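Local coordinates for rifin (Plasmodium falciparum, PDB 7JZI), which is probably a variant surface antigen of malaria-infected red blood cells, in a family some of whose members bind inhibitory human immune receptors, at residues Asp37-Gly42 against Gly77-Cys82; His52-Thr57 against Gln111-Ala116; Glu66-Cys71 against Val83-Leu88. All coordinates share one frame; numbering follows the deposited sequence.

In the fold
Following the chain from the N terminus, helix 8-33 leads into the loop 37-42, which interaction 1 joins to residues 77-82 after 34 intervening residues. Before that loop closes, interactions 2 and 3 both draw on helix 56-70: residues 52-57, which lead into it, meet helix 101-127, and residues 66-71, at its far end, meet residues 83-88. Interaction 3 spans just 11 residues and falls wholly within the span of interaction 2, whereas interaction 1 crosses both. Interactions 1 and 3 adjoin, sharing the Cys71-Cys82 disulfide, and lie with centres about 9 Å apart; interaction 2 is separate, its centre about 20 Å or more from theirs.

Interaction 1. Residues Asp37-Gly42 against Gly77-Cys82; sequences DTLKSG and GIHPIC
Thr38 and His79 reach toward each other tip to tip, and the other side chains of the contact group round this meeting. The threonine presents both of its branches to the imidazole: OG1 lies 3.1 Å from His79 CE1, while the methyl CG2 stands close to the same carbon. With OG1 anti to the backbone N (chi1 172°), the hydroxyl is also carried to Pro80, where it meets CG at 3.2 Å, and CG2 is left to cover Ile81, 3.7 Å from its CB. Thr38 thus touches three consecutive residues of the opposing segment, approaching the imidazole obliquely.

The ring is held in turn by its own segment. Ile81 N donates to His79 ND1 over 3.0 Å, at 165° and almost exactly in the ring plane, a bond that limits rotation about the last torsion and, for a neutral ring, would be consistent with the proton residing on NE2. In the all-helical fold of this rifin fragment, the contact ties the linker between helices 8-33 and 43-50 to the loop preceding helix 84-88, just where Cys82 is joined to Cys71 by a disulfide.

Beside the threonine runs a purely apolar contact. Leu39 and Ile81 cross obliquely, methyl against methyl, with Leu39 CD2 3.6 Å from Ile81 CD1; the same CD2 comes to 4.2 Å from His79 CE1. Both residues are buried, for helix 56-70 covers them: Leu39 also touches Ile63 and Glu66, and Ile81 rests on Met67 and Val70.

Interaction 2. Residues His52-Thr57 against Gln111-Ala116; sequences HYTEVT and QALEKA
The ring of Tyr53 receives the methyl of Ala116, which approaches obliquely from helix 101-127 and comes to 3.6 Å between its CB and Tyr53 CE1. Tyr53 CD1 is the next ring atom to it, so the methyl sits by one flank of the phenol rather than by its hydroxyl. A chi1 of 79° puts CG between the backbone N and the carbonyl carbon, and from there the ring extends toward Ala116. Asp20 and Met24 of helix 8-33 also touch this tyrosine, and Val27 of the same helix touches Ala116, so that helices 8-33 and 101-127 and the 3-10 turn leading into helix 56-70 come together here.

One turn away, Leu113 does most of the remaining work through a single branch. Its CD1 is met by Val56 CG2 at 3.5 Å, by Thr54 OG1 at 3.6 Å and by Thr57 CG2 at 4.0 Å, so that the methyl lies among three side chains of the 3-10 turn and the first turn of helix 56-70. Val56 CG2 also leans on Leu113 CB.

Apart from the hydroxyl of Thr54, every atom in these closest approaches is carbon, and cohesion therefore rests on shape and on burial of surface, about 238 Å² with both sides summed, rather than on directional bonds.

Interaction 3. Residues Glu66-Cys71 against Val83-Leu88; sequences EMNEVC and VVREKL
Arg85 and Met67 slide past each other in opposite directions, and the thioether of Met67 also meets two apolar neighbours. Met67 SD lies 4.1 Å from Arg85 CG, 4.2 Å from Val84 CG1 and 4.4 Å from Leu88 CD1, a loose sulfur-to-carbon packing in which one thioether serves three residues of the opposing helix.

The planar contacts belong to the guanidinium, which a chain extended from CG to NE (chi2 176°, chi3 165°) delivers to the C-terminal end of helix 56-70. Cys71 CB stands over one face, 3.4 Å from Arg85 NH2 and displaced toward the rim.

Among the polar groups, Asn68 ND2 comes to the guanidinium edge, near its plane and 3.3 Å from Arg85 NH1. Both atoms are donors, so this is proximity without a bond, and the amide is tilted by 50° against the guanidinium. Carbonyls at the helix end may nevertheless make the site favourable to a positive charge. Arg85 NH2 hydrogen-bonds to the backbone of another protein's chain, whose aromatic side chain also makes a cation-pi contact with Arg85.

Covalently, Cys71 is tied by its disulfide to Cys82, immediately before Val83. The axes of segments 66-70 and 84-88 approach to 13.2 Å at 126°, and helix 101-127 flanks both, Gln101 touching Met67, Asn68 and Arg85 alike.

Interaction 1. Residues Asp37-Gly42 against Gly77-Cys82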
loop_
_atom_site.group_PDB
_atom_site.type_symbol
_atom_site.label_atom_id
_atom_site.label_comp_id
_atom_site.label_asym_id
_atom_site.label_seq_id
_atom_site.Cartn_x
_atom_site.Cartn_y
_atom_site.Cartn_z
ATOM N N ASP B 37 -8.752 11.077 1.266
ATOM C CA ASP B 37 -9.707 11.501 2.300
ATOM C C ASP B 37 -9.600 10.854 3.688
ATOM O O ASP B 37 -9.761 11.535 4.712
ATOM C CB ASP B 37 -11.111 11.377 1.692
ATOM C CG ASP B 37 -12.143 12.185 2.438
ATOM O OD1 ASP B 37 -12.450 13.342 2.077
ATOM O OD2 ASP B 37 -12.859 11.492 3.203
ATOM N N THR B 38 -9.304 9.562 3.786
ATOM C CA THR B 38 -9.436 8.981 5.118
ATOM C C THR B 38 -8.164 9.089 5.959
ATOM O O THR B 38 -8.233 8.875 7.174
ATOM C CB THR B 38 -9.907 7.533 5.016
ATOM O OG1 THR B 38 -9.856 6.922 6.306
ATOM C CG2 THR B 38 -9.053 6.756 4.033
ATOM N N LEU B 39 -7.026 9.440 5.365
ATOM C CA LEU B 39 -5.783 9.532 6.129
ATOM C C LEU B 39 -5.843 10.636 7.183
ATOM O O LEU B 39 -6.142 11.792 6.869
ATOM C CB LEU B 39 -4.598 9.773 5.191
ATOM C CG LEU B 39 -4.411 8.808 4.021
ATOM C CD1 LEU B 39 -3.240 9.256 3.178
ATOM C CD2 LEU B 39 -4.198 7.401 4.536
ATOM N N LYS B 40 -5.526 10.279 8.435
ATOM C CA LYS B 40 -5.566 11.200 9.568
ATOM C C LYS B 40 -4.295 12.021 9.724
ATOM O O LYS B 40 -4.232 12.858 10.631
ATOM C CB LYS B 40 -5.817 10.433 10.869
ATOM C CG LYS B 40 -7.276 10.108 11.162
ATOM C CD LYS B 40 -7.609 10.405 12.619
ATOM C CE LYS B 40 -7.900 11.883 12.849
ATOM N NZ LYS B 40 -8.386 12.129 14.233
ATOM N N SER B 41 -3.277 11.787 8.890
ATOM C CA SER B 41 -2.204 12.766 8.747
ATOM C C SER B 41 -2.743 14.125 8.324
ATOM O O SER B 41 -2.275 15.166 8.799
ATOM C CB SER B 41 -1.181 12.280 7.728
ATOM O OG SER B 41 -1.776 12.201 6.442
ATOM N N GLY B 42 -3.711 14.134 7.414
ATOM C CA GLY B 42 -4.242 15.369 6.878
ATOM C C GLY B 42 -3.603 15.830 5.587
ATOM O O GLY B 42 -3.756 17.000 5.215
ATOM N N GLY B 77 -6.722 -2.384 14.317
ATOM C CA GLY B 77 -7.958 -1.870 13.768
ATOM C C GLY B 77 -7.942 -1.837 12.250
ATOM O O GLY B 77 -6.907 -1.978 11.597
ATOM N N ILE B 78 -9.131 -1.647 11.681
ATOM C CA ILE B 78 -9.312 -1.617 10.233
ATOM C C ILE B 78 -9.455 -0.165 9.801
ATOM O O ILE B 78 -10.096 0.639 10.486
ATOM C CB ILE B 78 -10.519 -2.469 9.803
ATOM C CG1 ILE B 78 -10.201 -3.957 9.973
ATOM C CG2 ILE B 78 -10.870 -2.213 8.353
ATOM C CD1 ILE B 78 -10.997 -4.640 11.068
ATOM N N HIS B 79 -8.883 0.166 8.645
ATOM C CA HIS B 79 -8.855 1.518 8.117
ATOM C C HIS B 79 -9.378 1.524 6.687
ATOM O O HIS B 79 -9.018 0.653 5.887
ATOM C CB HIS B 79 -7.415 2.053 8.169
ATOM C CG HIS B 79 -7.258 3.472 7.714
ATOM N ND1 HIS B 79 -7.557 3.888 6.435
ATOM C CD2 HIS B 79 -6.786 4.562 8.362
ATOM C CE1 HIS B 79 -7.295 5.177 6.321
ATOM N NE2 HIS B 79 -6.823 5.610 7.476
ATOM N N PRO B 80 -10.218 2.504 6.336
ATOM C CA PRO B 80 -10.922 2.446 5.042
ATOM C C PRO B 80 -10.016 2.382 3.822
ATOM O O PRO B 80 -10.400 1.763 2.821
ATOM C CB PRO B 80 -11.750 3.740 5.025
ATOM C CG PRO B 80 -11.695 4.310 6.396
ATOM C CD PRO B 80 -10.808 3.483 7.264
ATOM N N ILE B 81 -8.845 3.023 3.856
ATOM C CA ILE B 81 -7.968 3.140 2.642
ATOM C C ILE B 81 -7.472 1.793 2.149
ATOM O O ILE B 81 -7.183 1.667 0.957
ATOM C CB ILE B 81 -6.793 4.117 2.826
ATOM C CG1 ILE B 81 -6.316 4.675 1.483
ATOM C CG2 ILE B 81 -5.654 3.489 3.609
ATOM C CD1 ILE B 81 -5.069 5.512 1.569
ATOM N N CYS B 82 -7.387 0.822 3.034
ATOM C CA CYS B 82 -6.731 -0.441 2.650
ATOM C C CYS B 82 -7.402 -1.087 1.433
ATOM O O CYS B 82 -6.674 -1.680 0.633
ATOM C CB CYS B 82 -6.616 -1.327 3.878
ATOM S SG CYS B 82 -5.692 -0.545 5.224
#

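Interaction 2. Residues His52-Thr57 against Gln111-Ala116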
loop_
_atom_site.group_PDB
_atom_site.type_symbol
_atom_site.label_atom_id
_atom_site.label_comp_id
_atom_site.label_asym_id
_atom_site.label_seq_id
_atom_site.Cartn_x
_atom_site.Cartn_y
_atom_site.Cartn_z
ATOM N N HIS B 52 -1.310 24.395 -6.056
ATOM C CA HIS B 52 -0.112 23.794 -6.670
ATOM C C HIS B 52 -0.361 22.356 -7.146
ATOM O O HIS B 52 0.393 21.427 -6.845
ATOM C CB HIS B 52 1.098 23.878 -5.724
ATOM C CG HIS B 52 0.943 23.120 -4.436
ATOM N ND1 HIS B 52 0.864 23.745 -3.210
ATOM C CD2 HIS B 52 0.883 21.790 -4.180
ATOM C CE1 HIS B 52 0.747 22.834 -2.259
ATOM N NE2 HIS B 52 0.755 21.640 -2.822
ATOM N N TYR B 53 -1.404 22.202 -7.969
ATOM C CA TYR B 53 -1.921 20.879 -8.328
ATOM C C TYR B 53 -0.850 19.949 -8.914
ATOM O O TYR B 53 -0.773 18.778 -8.519
ATOM C CB TYR B 53 -3.165 21.072 -9.209
ATOM C CG TYR B 53 -2.957 21.397 -10.670
ATOM C CD1 TYR B 53 -2.766 20.397 -11.604
ATOM C CD2 TYR B 53 -2.908 22.720 -11.106
ATOM C CE1 TYR B 53 -2.570 20.706 -12.942
ATOM C CE2 TYR B 53 -2.714 23.032 -12.427
ATOM C CZ TYR B 53 -2.556 22.025 -13.344
ATOM O OH TYR B 53 -2.363 22.356 -14.662
ATOM N N THR B 54 0.058 20.463 -9.754
ATOM C CA THR B 54 1.011 19.575 -10.411
ATOM C C THR B 54 2.106 19.089 -9.474
ATOM O O THR B 54 3.039 18.425 -9.936
ATOM C CB THR B 54 1.629 20.215 -11.670
ATOM O OG1 THR B 54 2.780 19.454 -12.101
ATOM C CG2 THR B 54 1.867 21.772 -11.607
ATOM N N GLU B 55 2.009 19.372 -8.173
ATOM C CA GLU B 55 2.816 18.662 -7.192
ATOM C C GLU B 55 2.205 17.324 -6.784
ATOM O O GLU B 55 2.638 16.775 -5.774
ATOM C CB GLU B 55 3.031 19.539 -5.955
ATOM C CG GLU B 55 3.526 20.954 -6.222
ATOM C CD GLU B 55 4.119 21.603 -4.986
ATOM O OE1 GLU B 55 3.654 21.313 -3.870
ATOM O OE2 GLU B 55 5.040 22.430 -5.139
ATOM N N VAL B 56 1.210 16.809 -7.518
ATOM C CA VAL B 56 0.505 15.606 -7.065
ATOM C C VAL B 56 1.421 14.394 -6.955
ATOM O O VAL B 56 1.231 13.550 -6.070
ATOM C CB VAL B 56 -0.692 15.280 -7.977
ATOM C CG1 VAL B 56 -1.900 16.103 -7.590
ATOM C CG2 VAL B 56 -0.327 15.504 -9.422
ATOM N N THR B 57 2.430 14.277 -7.823
ATOM C CA THR B 57 3.316 13.129 -7.682
ATOM C C THR B 57 4.077 13.202 -6.368
ATOM O O THR B 57 4.443 12.162 -5.804
ATOM C CB THR B 57 4.306 13.075 -8.846
ATOM O OG1 THR B 57 5.362 14.016 -8.597
ATOM C CG2 THR B 57 3.614 13.420 -10.152
ATOM N N GLN B 111 -1.723 9.614 -14.398
ATOM C CA GLN B 111 -2.964 9.690 -15.159
ATOM C C GLN B 111 -3.773 10.912 -14.742
ATOM O O GLN B 111 -4.244 11.683 -15.591
ATOM C CB GLN B 111 -3.756 8.390 -14.949
ATOM C CG GLN B 111 -5.213 8.371 -15.389
ATOM C CD GLN B 111 -6.154 8.812 -14.264
ATOM O OE1 GLN B 111 -5.781 8.796 -13.089
ATOM N NE2 GLN B 111 -7.383 9.169 -14.615
ATOM N N ALA B 112 -3.873 11.145 -13.430
ATOM C CA ALA B 112 -4.570 12.332 -12.929
ATOM C C ALA B 112 -3.900 13.632 -13.380
ATOM O O ALA B 112 -4.580 14.596 -13.753
ATOM C CB ALA B 112 -4.659 12.279 -11.403
ATOM N N LEU B 113 -2.566 13.661 -13.419
ATOM C CA LEU B 113 -1.871 14.915 -13.696
ATOM C C LEU B 113 -1.878 15.260 -15.175
ATOM O O LEU B 113 -1.989 16.434 -15.530
ATOM C CB LEU B 113 -0.424 14.836 -13.195
ATOM C CG LEU B 113 0.510 16.048 -13.379
ATOM C CD1 LEU B 113 1.574 16.071 -12.294
ATOM C CD2 LEU B 113 1.198 16.060 -14.745
ATOM N N GLU B 114 -1.819 14.269 -16.053
ATOM C CA GLU B 114 -1.888 14.605 -17.466
ATOM C C GLU B 114 -3.328 14.837 -17.904
ATOM O O GLU B 114 -3.574 15.703 -18.753
ATOM C CB GLU B 114 -1.188 13.532 -18.302
ATOM C CG GLU B 114 0.199 13.216 -17.728
ATOM C CD GLU B 114 1.336 13.332 -18.740
ATOM O OE1 GLU B 114 1.070 13.700 -19.906
ATOM O OE2 GLU B 114 2.509 13.111 -18.349
ATOM N N LYS B 115 -4.285 14.157 -17.263
ATOM C CA LYS B 115 -5.674 14.591 -17.228
ATOM C C LYS B 115 -5.764 16.092 -16.970
ATOM O O LYS B 115 -6.323 16.849 -17.775
ATOM C CB LYS B 115 -6.357 13.795 -16.103
ATOM C CG LYS B 115 -7.798 14.096 -15.779
ATOM C CD LYS B 115 -8.747 13.986 -16.936
ATOM C CE LYS B 115 -9.412 12.618 -16.874
ATOM N NZ LYS B 115 -10.888 12.704 -17.067
ATOM N N ALA B 116 -5.162 16.534 -15.860
ATOM C CA ALA B 116 -5.301 17.923 -15.431
ATOM C C ALA B 116 -4.620 18.886 -16.387
ATOM O O ALA B 116 -5.162 19.953 -16.683
ATOM C CB ALA B 116 -4.737 18.102 -14.023
#

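Interaction 3. Residues Glu66-Cys71 against Val83-Leu88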
loop_
_atom_site.group_PDB
_atom_site.type_symbol
_atom_site.label_atom_id
_atom_site.label_comp_id
_atom_site.label_asym_id
_atom_site.label_seq_id
_atom_site.Cartn_x
_atom_site.Cartn_y
_atom_site.Cartn_z
ATOM N N GLU B 66 2.326 6.290 4.411
ATOM C CA GLU B 66 1.187 6.186 5.307
ATOM C C GLU B 66 0.417 4.903 5.058
ATOM O O GLU B 66 0.130 4.160 6.007
ATOM C CB GLU B 66 0.262 7.380 5.140
ATOM C CG GLU B 66 -0.880 7.375 6.134
ATOM C CD GLU B 66 -1.077 8.723 6.770
ATOM O OE1 GLU B 66 -0.451 9.679 6.273
ATOM O OE2 GLU B 66 -1.861 8.829 7.743
ATOM N N MET B 67 0.158 4.573 3.786
ATOM C CA MET B 67 -0.655 3.394 3.524
ATOM C C MET B 67 0.024 2.153 4.073
ATOM O O MET B 67 -0.623 1.346 4.755
ATOM C CB MET B 67 -0.933 3.259 2.026
ATOM C CG MET B 67 -2.161 2.416 1.710
ATOM S SD MET B 67 -2.587 2.301 -0.045
ATOM C CE MET B 67 -2.320 3.985 -0.572
ATOM N N ASN B 68 1.341 2.094 3.904
ATOM C CA ASN B 68 2.114 0.933 4.404
ATOM C C ASN B 68 1.871 0.836 5.912
ATOM O O ASN B 68 1.603 -0.278 6.375
ATOM C CB ASN B 68 3.583 0.992 3.995
ATOM C CG ASN B 68 3.803 0.701 2.528
ATOM O OD1 ASN B 68 4.917 0.830 2.028
ATOM N ND2 ASN B 68 2.753 0.307 1.829
ATOM N N GLU B 69 1.974 1.945 6.654
ATOM C CA GLU B 69 1.807 1.868 8.099
ATOM C C GLU B 69 0.392 1.465 8.479
ATOM O O GLU B 69 0.202 0.698 9.430
ATOM C CB GLU B 69 2.144 3.196 8.774
ATOM C CG GLU B 69 2.188 3.067 10.285
ATOM C CD GLU B 69 2.167 4.392 11.010
ATOM O OE1 GLU B 69 2.641 5.384 10.430
ATOM O OE2 GLU B 69 1.655 4.446 12.150
ATOM N N VAL B 70 -0.615 1.958 7.755
ATOM C CA VAL B 70 -1.976 1.786 8.255
ATOM C C VAL B 70 -2.636 0.527 7.718
ATOM O O VAL B 70 -3.708 0.143 8.202
ATOM C CB VAL B 70 -2.883 2.993 7.948
ATOM C CG1 VAL B 70 -2.616 4.140 8.924
ATOM C CG2 VAL B 70 -2.752 3.426 6.507
ATOM N N CYS B 71 -1.960 -0.142 6.798
ATOM C CA CYS B 71 -2.592 -1.309 6.149
ATOM C C CYS B 71 -1.749 -2.544 6.472
ATOM O O CYS B 71 -2.025 -3.596 5.900
ATOM C CB CYS B 71 -2.794 -1.059 4.662
ATOM S SG CYS B 71 -4.055 0.187 4.304
ATOM N N VAL B 83 -8.714 -0.955 1.263
ATOM C CA VAL B 83 -9.423 -1.654 0.152
ATOM C C VAL B 83 -8.895 -1.174 -1.199
ATOM O O VAL B 83 -8.908 -1.969 -2.144
ATOM C CB VAL B 83 -10.947 -1.489 0.263
ATOM C CG1 VAL B 83 -11.387 -0.051 0.048
ATOM C CG2 VAL B 83 -11.697 -2.429 -0.667
ATOM N N VAL B 84 -8.410 0.058 -1.287
ATOM C CA VAL B 84 -7.994 0.617 -2.606
ATOM C C VAL B 84 -6.824 -0.182 -3.182
ATOM O O VAL B 84 -6.597 -0.101 -4.395
ATOM C CB VAL B 84 -7.687 2.121 -2.525
ATOM C CG1 VAL B 84 -6.237 2.395 -2.167
ATOM C CG2 VAL B 84 -8.056 2.834 -3.814
ATOM N N ARG B 85 -6.113 -0.935 -2.350
ATOM C CA ARG B 85 -4.919 -1.661 -2.833
ATOM C C ARG B 85 -5.331 -2.612 -3.954
ATOM O O ARG B 85 -4.559 -2.762 -4.905
ATOM C CB ARG B 85 -4.279 -2.430 -1.681
ATOM C CG ARG B 85 -3.167 -1.686 -0.961
ATOM C CD ARG B 85 -2.673 -2.498 0.218
ATOM N NE ARG B 85 -1.405 -2.004 0.725
ATOM C CZ ARG B 85 -0.819 -2.443 1.830
ATOM N NH1 ARG B 85 0.339 -1.938 2.209
ATOM N NH2 ARG B 85 -1.393 -3.384 2.551
ATOM N N GLU B 86 -6.504 -3.232 -3.853
ATOM C CA GLU B 86 -6.900 -4.242 -4.866
ATOM C C GLU B 86 -6.950 -3.570 -6.232
ATOM O O GLU B 86 -6.513 -4.187 -7.210
ATOM C CB GLU B 86 -8.277 -4.807 -4.540
ATOM C CG GLU B 86 -8.312 -5.640 -3.274
ATOM C CD GLU B 86 -9.706 -6.092 -2.874
ATOM O OE1 GLU B 86 -10.682 -5.474 -3.339
ATOM O OE2 GLU B 86 -9.810 -7.065 -2.104
ATOM N N LYS B 87 -7.474 -2.353 -6.283
ATOM C CA LYS B 87 -7.542 -1.598 -7.555
ATOM C C LYS B 87 -6.126 -1.309 -8.037
ATOM O O LYS B 87 -5.905 -1.338 -9.250
ATOM C CB LYS B 87 -8.375 -0.337 -7.331
ATOM C CG LYS B 87 -9.621 -0.560 -6.483
ATOM C CD LYS B 87 -10.520 0.649 -6.366
ATOM C CE LYS B 87 -11.751 0.373 -5.528
ATOM N NZ LYS B 87 -12.698 1.514 -5.539
ATOM N N LEU B 88 -5.215 -1.021 -7.114
ATOM C CA LEU B 88 -3.820 -0.686 -7.484
ATOM C C LEU B 88 -3.165 -1.891 -8.149
ATOM O O LEU B 88 -2.284 -1.688 -8.986
ATOM C CB LEU B 88 -3.052 -0.238 -6.241
ATOM C CG LEU B 88 -3.446 1.121 -5.665
ATOM C CD1 LEU B 88 -2.783 1.340 -4.316
ATOM C CD2 LEU B 88 -3.075 2.241 -6.622
#